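Local atomic coordinates of putrescine aminotransferase (Halomonas elongata DSM 2581, PDB entry 6GWI), a protein that probably transfers amino groups from amines such as putrescine to keto acceptors, as a class-III aminotransferase that uses pyridoxal-5'-phosphate as cofactor. Residues Ile180-Trp185 with Phe197-Cys201. Residue numbers count along the deposited sequence, not the author numbering.
Sequences IRQPYW and FGQTC
From Ile-180, the last residue of strand 177-180, an edge of the parallel sheet in this PLP-dependent class-III aminotransferase, the chain runs on as a loop through Arg-181 to Tyr-184, bent by an inverse gamma turn centred on Pro-183 (phi/psi -80/59); Tyr-184 occupies the N-cap position just before helix 185-188. One turn of helix 194-212, residues 197-201, lies against the loop, with CA atoms 5.7 Å apart at Pro-183 and Cys-201 and 6.8 Å at Trp-185 and Phe-197. The pair illustrates how a strand-to-helix connection can be covered by a later helix without a direct hydrogen bond between the two segments. Phe-197 (chi1 t) points toward the loop backbone, its CE2 3.4 Å from Trp-185 N, while the edge of Trp-185 (chi1 t) meets its face in an offset edge-to-face pair, the centroid of the Trp-185 five-membered ring 5.6 Å from that of the Phe-197 ring, planes at 72°. Trp-185 NE1 is hydrogen-bonded to Met-192 O. Cys-201 (m) packs its CB 4.2 Å from Pro-183 CB and its SG 3.7 Å from Gln-182 O. Arg-181 (chi1 p) extends over the helix, NH1 3.5 Å from Thr-200 CG2 and NH2 3.6 Å from Phe-197 CE1, at the ring's edge. A single water bridges the backbones, donating to Arg-181 O at 2.9 Å and to Cys-201 O at 2.8 Å.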
ATOM      1  N   ILE B 180     -21.238  -6.902  12.645  1.00 27.22           N
ATOM      2  CA  ILE B 180     -22.286  -7.873  12.917  1.00 28.47           C
ATOM      3  C   ILE B 180     -21.670  -9.271  12.907  1.00 28.88           C
ATOM      4  O   ILE B 180     -20.510  -9.465  12.542  1.00 22.71           O
ATOM      5  CB  ILE B 180     -23.447  -7.773  11.905  1.00 28.09           C
ATOM      6  CG1 ILE B 180     -22.942  -8.072  10.491  1.00 20.63           C
ATOM      7  CG2 ILE B 180     -24.083  -6.394  11.972  1.00 23.72           C
ATOM      8  CD1 ILE B 180     -24.020  -8.077   9.430  1.00 22.90           C
ATOM      9  N   ARG B 181     -22.471 -10.254  13.305  1.00 22.36           N
ATOM     10  CA  ARG B 181     -22.006 -11.627  13.419  1.00 30.17           C
ATOM     11  C   ARG B 181     -21.676 -12.207  12.045  1.00 23.21           C
ATOM     12  O   ARG B 181     -22.179 -11.758  11.011  1.00 28.29           O
ATOM     13  CB  ARG B 181     -23.068 -12.482  14.108  1.00 32.49           C
ATOM     14  CG  ARG B 181     -24.362 -12.589  13.313  1.00 40.42           C
ATOM     15  CD  ARG B 181     -25.463 -13.255  14.121  1.00 54.46           C
ATOM     16  NE  ARG B 181     -25.088 -14.582  14.597  1.00 49.31           N
ATOM     17  CZ  ARG B 181     -25.850 -15.331  15.388  1.00 53.54           C
ATOM     18  NH1 ARG B 181     -27.029 -14.883  15.794  1.00 38.89           N
ATOM     19  NH2 ARG B 181     -25.431 -16.528  15.774  1.00 62.42           N
ATOM     20  N   GLN B 182     -20.801 -13.245  12.047  1.00 31.55           N
ATOM     21  CA  GLN B 182     -20.324 -13.867  10.820  1.00 37.31           C
ATOM     22  C   GLN B 182     -21.134 -15.118  10.496  1.00 28.62           C
ATOM     23  O   GLN B 182     -21.553 -15.845  11.401  1.00 28.90           O
ATOM     24  CB  GLN B 182     -18.845 -14.244  10.948  1.00 34.46           C
ATOM     25  CG  GLN B 182     -18.546 -15.155  12.130  1.00 37.88           C
ATOM     26  CD  GLN B 182     -17.148 -15.745  12.091  1.00 37.12           C
ATOM     27  OE1 GLN B 182     -16.477 -15.729  11.057  1.00 28.58           O
ATOM     28  NE2 GLN B 182     -16.711 -16.292  13.218  1.00 23.35           N
ATOM     29  N   PRO B 183     -21.356 -15.423   9.209  1.00 26.47           N
ATOM     30  CA  PRO B 183     -22.136 -16.626   8.854  1.00 26.21           C
ATOM     31  C   PRO B 183     -21.314 -17.913   8.922  1.00 28.15           C
ATOM     32  O   PRO B 183     -21.186 -18.661   7.949  1.00 31.19           O
ATOM     33  CB  PRO B 183     -22.610 -16.296   7.431  1.00 30.21           C
ATOM     34  CG  PRO B 183     -21.518 -15.442   6.866  1.00 31.46           C
ATOM     35  CD  PRO B 183     -21.003 -14.615   8.023  1.00 28.13           C
ATOM     36  N   TYR B 184     -20.768 -18.193  10.108  1.00 33.90           N
ATOM     37  CA  TYR B 184     -19.907 -19.355  10.344  1.00 29.23           C
ATOM     38  C   TYR B 184     -20.720 -20.442  11.036  1.00 29.41           C
ATOM     39  O   TYR B 184     -20.782 -20.506  12.264  1.00 31.05           O
ATOM     40  CB  TYR B 184     -18.702 -18.947  11.185  1.00 27.49           C
ATOM     41  CG  TYR B 184     -17.693 -20.041  11.459  1.00 31.58           C
ATOM     42  CD1 TYR B 184     -17.626 -21.182  10.667  1.00 31.30           C
ATOM     43  CD2 TYR B 184     -16.790 -19.920  12.509  1.00 31.74           C
ATOM     44  CE1 TYR B 184     -16.694 -22.172  10.920  1.00 27.01           C
ATOM     45  CE2 TYR B 184     -15.858 -20.901  12.768  1.00 31.95           C
ATOM     46  CZ  TYR B 184     -15.813 -22.023  11.973  1.00 33.09           C
ATOM     47  OH  TYR B 184     -14.875 -22.992  12.241  1.00 34.76           O
ATOM     48  N   TRP B 185     -21.312 -21.339  10.243  1.00 28.87           N
ATOM     49  CA  TRP B 185     -22.247 -22.306  10.809  1.00 30.95           C
ATOM     50  C   TRP B 185     -21.552 -23.272  11.765  1.00 38.13           C
ATOM     51  O   TRP B 185     -22.042 -23.517  12.874  1.00 36.90           O
ATOM     52  CB  TRP B 185     -22.952 -23.090   9.699  1.00 34.98           C
ATOM     53  CG  TRP B 185     -23.942 -24.081  10.248  1.00 44.29           C
ATOM     54  CD1 TRP B 185     -25.206 -23.815  10.692  1.00 43.88           C
ATOM     55  CD2 TRP B 185     -23.741 -25.489  10.434  1.00 54.58           C
ATOM     56  NE1 TRP B 185     -25.805 -24.969  11.134  1.00 47.69           N
ATOM     57  CE2 TRP B 185     -24.928 -26.011  10.988  1.00 34.91           C
ATOM     58  CE3 TRP B 185     -22.675 -26.360  10.183  1.00 53.23           C
ATOM     59  CZ2 TRP B 185     -25.080 -27.363  11.292  1.00 36.66           C
ATOM     60  CZ3 TRP B 185     -22.829 -27.703  10.487  1.00 45.61           C
ATOM     61  CH2 TRP B 185     -24.021 -28.190  11.036  1.00 46.57           C
ATOM     62  N   PHE B 197     -29.758 -20.660  10.038  1.00 35.62           N
ATOM     63  CA  PHE B 197     -28.619 -19.874  10.498  1.00 31.30           C
ATOM     64  C   PHE B 197     -28.269 -18.777   9.500  1.00 37.73           C
ATOM     65  O   PHE B 197     -28.031 -17.627   9.888  1.00 28.29           O
ATOM     66  CB  PHE B 197     -27.419 -20.786  10.729  1.00 30.57           C
ATOM     67  CG  PHE B 197     -26.218 -20.079  11.284  1.00 29.98           C
ATOM     68  CD1 PHE B 197     -26.250 -19.536  12.556  1.00 41.13           C
ATOM     69  CD2 PHE B 197     -25.060 -19.959  10.539  1.00 28.25           C
ATOM     70  CE1 PHE B 197     -25.150 -18.891  13.076  1.00 38.02           C
ATOM     71  CE2 PHE B 197     -23.955 -19.310  11.054  1.00 26.66           C
ATOM     72  CZ  PHE B 197     -24.000 -18.776  12.324  1.00 39.84           C
ATOM     73  N   GLY B 198     -28.232 -19.113   8.210  1.00 42.09           N
ATOM     74  CA  GLY B 198     -27.928 -18.106   7.208  1.00 37.50           C
ATOM     75  C   GLY B 198     -28.880 -16.928   7.261  1.00 33.21           C
ATOM     76  O   GLY B 198     -28.470 -15.776   7.100  1.00 32.47           O
ATOM     77  N   GLN B 199     -30.163 -17.197   7.505  1.00 33.85           N
ATOM     78  CA  GLN B 199     -31.146 -16.122   7.563  1.00 37.21           C
ATOM     79  C   GLN B 199     -30.981 -15.290   8.827  1.00 37.26           C
ATOM     80  O   GLN B 199     -31.144 -14.064   8.793  1.00 35.81           O
ATOM     81  CB  GLN B 199     -32.550 -16.716   7.462  1.00 39.84           C
ATOM     82  CG  GLN B 199     -32.792 -17.420   6.133  1.00 43.63           C
ATOM     83  CD  GLN B 199     -34.074 -18.221   6.100  1.00 57.48           C
ATOM     84  OE1 GLN B 199     -34.584 -18.641   7.138  1.00 67.06           O
ATOM     85  NE2 GLN B 199     -34.603 -18.437   4.903  1.00 46.87           N
ATOM     86  N   THR B 200     -30.641 -15.928   9.947  1.00 34.10           N
ATOM     87  CA  THR B 200     -30.363 -15.182  11.170  1.00 31.31           C
ATOM     88  C   THR B 200     -29.203 -14.212  10.968  1.00 27.58           C
ATOM     89  O   THR B 200     -29.274 -13.044  11.363  1.00 28.80           O
ATOM     90  CB  THR B 200     -30.051 -16.152  12.310  1.00 34.39           C
ATOM     91  OG1 THR B 200     -31.193 -16.978  12.561  1.00 37.70           O
ATOM     92  CG2 THR B 200     -29.678 -15.403  13.582  1.00 46.30           C
ATOM     93  N   CYS B 201     -28.125 -14.679  10.335  1.00 37.40           N
ATOM     94  CA  CYS B 201     -26.959 -13.821  10.141  1.00 38.35           C
ATOM     95  C   CYS B 201     -27.247 -12.692   9.159  1.00 34.34           C
ATOM     96  O   CYS B 201     -26.675 -11.604   9.292  1.00 26.89           O
ATOM     97  CB  CYS B 201     -25.776 -14.674   9.692  1.00 31.87           C
ATOM     98  SG  CYS B 201     -25.245 -15.815  10.991  1.00 32.50           S
TER
HETATM   99  O   HOH W   1     -23.910 -11.470   8.710  1.00 25.33           O